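Long-range contact in extracellular subtilisin-like serine proteinase (Vibrio sp. PA-44, PDB 1S2N), which probably hydrolyses peptide bonds as a calcium-binding serine endopeptidase, its catalytic domain being the part of the longer protein present here: residues A[252-257]-A[268-273]. Numbering follows the deposited sequence.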
loop_
_atom_site.group_PDB
_atom_site.type_symbol
_atom_site.label_atom_id
_atom_site.label_comp_id
_atom_site.label_asym_id
_atom_site.label_seq_id
_atom_site.Cartn_x
_atom_site.Cartn_y
_atom_site.Cartn_z
ATOM N N ARG A 252 -11.067 -3.621 -12.174
ATOM C CA ARG A 252 -9.923 -3.495 -13.073
ATOM C C ARG A 252 -8.892 -4.598 -12.826
ATOM O O ARG A 252 -8.012 -4.792 -13.654
ATOM C CB ARG A 252 -9.243 -2.130 -12.914
ATOM C CG ARG A 252 -10.149 -0.943 -13.193
ATOM C CD ARG A 252 -9.667 -0.018 -14.277
ATOM N NE ARG A 252 -9.011 1.149 -13.710
ATOM C CZ ARG A 252 -9.375 2.412 -13.913
ATOM N NH1 ARG A 252 -10.409 2.733 -14.680
ATOM N NH2 ARG A 252 -8.680 3.375 -13.338
ATOM N N ALA A 253 -8.987 -5.295 -11.689
ATOM C CA ALA A 253 -7.997 -6.317 -11.314
ATOM C C ALA A 253 -7.964 -7.502 -12.278
ATOM O O ALA A 253 -8.981 -7.867 -12.859
ATOM C CB ALA A 253 -8.261 -6.824 -9.890
ATOM N N SER A 254 -6.777 -8.080 -12.451
ATOM C CA SER A 254 -6.608 -9.329 -13.197
ATOM C C SER A 254 -7.201 -10.503 -12.415
ATOM O O SER A 254 -6.965 -10.648 -11.215
ATOM C CB SER A 254 -5.130 -9.589 -13.493
ATOM O OG SER A 254 -4.494 -8.446 -14.038
ATOM N N GLU A 255 -7.965 -11.344 -13.102
ATOM C CA GLU A 255 -8.727 -12.401 -12.454
ATOM C C GLU A 255 -8.146 -13.787 -12.714
ATOM O O GLU A 255 -7.660 -14.067 -13.804
ATOM C CB GLU A 255 -10.175 -12.364 -12.929
ATOM C CG GLU A 255 -10.948 -11.169 -12.396
ATOM C CD GLU A 255 -12.387 -11.113 -12.893
ATOM O OE1 GLU A 255 -13.269 -10.713 -12.092
ATOM O OE2 GLU A 255 -12.639 -11.447 -14.082
ATOM N N ASN A 256 -8.212 -14.642 -11.693
ATOM C CA ASN A 256 -7.836 -16.050 -11.793
ATOM C C ASN A 256 -6.403 -16.242 -12.279
ATOM O O ASN A 256 -6.111 -17.124 -13.086
ATOM C CB ASN A 256 -8.839 -16.801 -12.682
ATOM C CG ASN A 256 -10.284 -16.609 -12.231
ATOM O OD1 ASN A 256 -11.218 -16.729 -13.026
ATOM N ND2 ASN A 256 -10.471 -16.315 -10.947
ATOM N N LYS A 257 -5.512 -15.402 -11.768
ATOM C CA LYS A 257 -4.099 -15.428 -12.147
ATOM C C LYS A 257 -3.223 -16.062 -11.074
ATOM O O LYS A 257 -2.137 -16.572 -11.378
ATOM C CB LYS A 257 -3.601 -14.003 -12.430
ATOM C CG LYS A 257 -3.362 -13.715 -13.907
ATOM C CD LYS A 257 -4.584 -13.128 -14.607
ATOM C CE LYS A 257 -5.067 -14.006 -15.735
ATOM N NZ LYS A 257 -5.497 -13.259 -16.945
ATOM N N LEU A 268 -5.728 -9.805 -8.896
ATOM C CA LEU A 268 -4.366 -9.304 -8.823
ATOM C C LEU A 268 -4.359 -7.839 -9.218
ATOM O O LEU A 268 -5.016 -7.447 -10.173
ATOM C CB LEU A 268 -3.463 -10.127 -9.740
ATOM C CG LEU A 268 -1.971 -9.787 -9.797
ATOM C CD1 LEU A 268 -1.284 -9.963 -8.440
ATOM C CD2 LEU A 268 -1.302 -10.649 -10.852
ATOM N N LEU A 269 -3.616 -7.030 -8.471
ATOM C CA LEU A 269 -3.500 -5.592 -8.727
ATOM C C LEU A 269 -3.207 -5.327 -10.203
ATOM O O LEU A 269 -2.308 -5.942 -10.774
ATOM C CB LEU A 269 -2.369 -5.009 -7.885
ATOM C CG LEU A 269 -2.461 -3.607 -7.286
ATOM C CD1 LEU A 269 -1.105 -2.934 -7.425
ATOM C CD2 LEU A 269 -3.559 -2.732 -7.868
ATOM N N TYR A 270 -3.996 -4.444 -10.807
ATOM C CA TYR A 270 -3.783 -3.983 -12.177
ATOM C C TYR A 270 -3.876 -2.463 -12.174
ATOM O O TYR A 270 -4.816 -1.894 -11.625
ATOM C CB TYR A 270 -4.827 -4.586 -13.125
ATOM C CG TYR A 270 -4.593 -4.296 -14.596
ATOM C CD1 TYR A 270 -3.511 -4.851 -15.272
ATOM C CD2 TYR A 270 -5.464 -3.482 -15.313
ATOM C CE1 TYR A 270 -3.294 -4.594 -16.622
ATOM C CE2 TYR A 270 -5.260 -3.216 -16.662
ATOM C CZ TYR A 270 -4.174 -3.772 -17.311
ATOM O OH TYR A 270 -3.972 -3.506 -18.647
ATOM N N SER A 271 -2.912 -1.812 -12.815
ATOM C CA SER A 271 -2.672 -0.389 -12.622
ATOM C C SER A 271 -3.251 0.504 -13.723
ATOM O O SER A 271 -3.264 1.720 -13.582
ATOM C CB SER A 271 -1.164 -0.146 -12.503
ATOM O OG SER A 271 -0.534 -0.236 -13.773
ATOM N N LEU A 272 -3.731 -0.097 -14.810
ATOM C CA LEU A 272 -4.179 0.652 -15.981
ATOM C C LEU A 272 -5.694 0.615 -16.074
ATOM O O LEU A 272 -6.337 -0.217 -15.437
ATOM C CB LEU A 272 -3.547 0.080 -17.252
ATOM C CG LEU A 272 -2.064 0.420 -17.441
ATOM C CD1 LEU A 272 -1.197 -0.518 -16.674
ATOM C CD2 LEU A 272 -1.670 0.375 -18.901
ATOM N N ALA A 273 -6.252 1.537 -16.856
ATOM C CA ALA A 273 -7.686 1.605 -17.085
ATOM C C ALA A 273 -8.033 0.652 -18.223
ATOM O O ALA A 273 -7.958 0.991 -19.413
ATOM C CB ALA A 273 -8.118 3.029 -17.385
HETATM O O HOH W 1 -2.185 -7.824 -13.052
#
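Ser254 and Leu268 form an antiparallel hydrogen-bonded pair, and two backbone bonds establish it: Ser254 N donates to Leu268 O at 2.9 Å, and Leu268 N donates to Ser254 O at 2.8 Å. The two side chains emerge on the same face of this short ribbon, CB of Ser254 4.1 Å from CB of Leu268. Because Leu268 CG stands anti to its amide nitrogen (chi1 -179°), it is CB rather than the branched end that lies alongside the serine; CD2 only grazes Lys257 CB. Ser254 OG reaches Leu269 O through one water, 2.6 Å from that hydroxyl, and is also bonded to Arg14.

Beyond the pair, residues 268-273 run on past the start of the other segment. The CB of Tyr270 rests 3.2 Å from Arg252 O, while the ring, carried away toward a hydrogen bond with Asp274, meets that carbonyl and Ser254 OG obliquely. Arg14 binds Arg252 O as well and makes a cation-pi contact with Tyr270, joining the two segments from outside.

The Arg252 side chain runs along the outgoing chain as far as Ala273. Bends at chi2 (-122°) and chi3 (-99°) bring its guanidinium against Ala273, whose CA sits above one face toward the rim and whose CB is 3.6 Å from NH1. Leu272 O lies near NE, but at an angle too poor for a hydrogen bond; the charge is paired by NH2 with Glu236 of helix 219-236. The Ser254-Leu268 pair belongs to a small two-stranded antiparallel sheet, 254-255 with 267-268, following helix 242-252; the Arg252 contacts continue the association beyond it, tying the C-terminal end of the subtilisin-like fold to the neighbourhood of the first calcium site, where Leu272 touches the ligand Asp12.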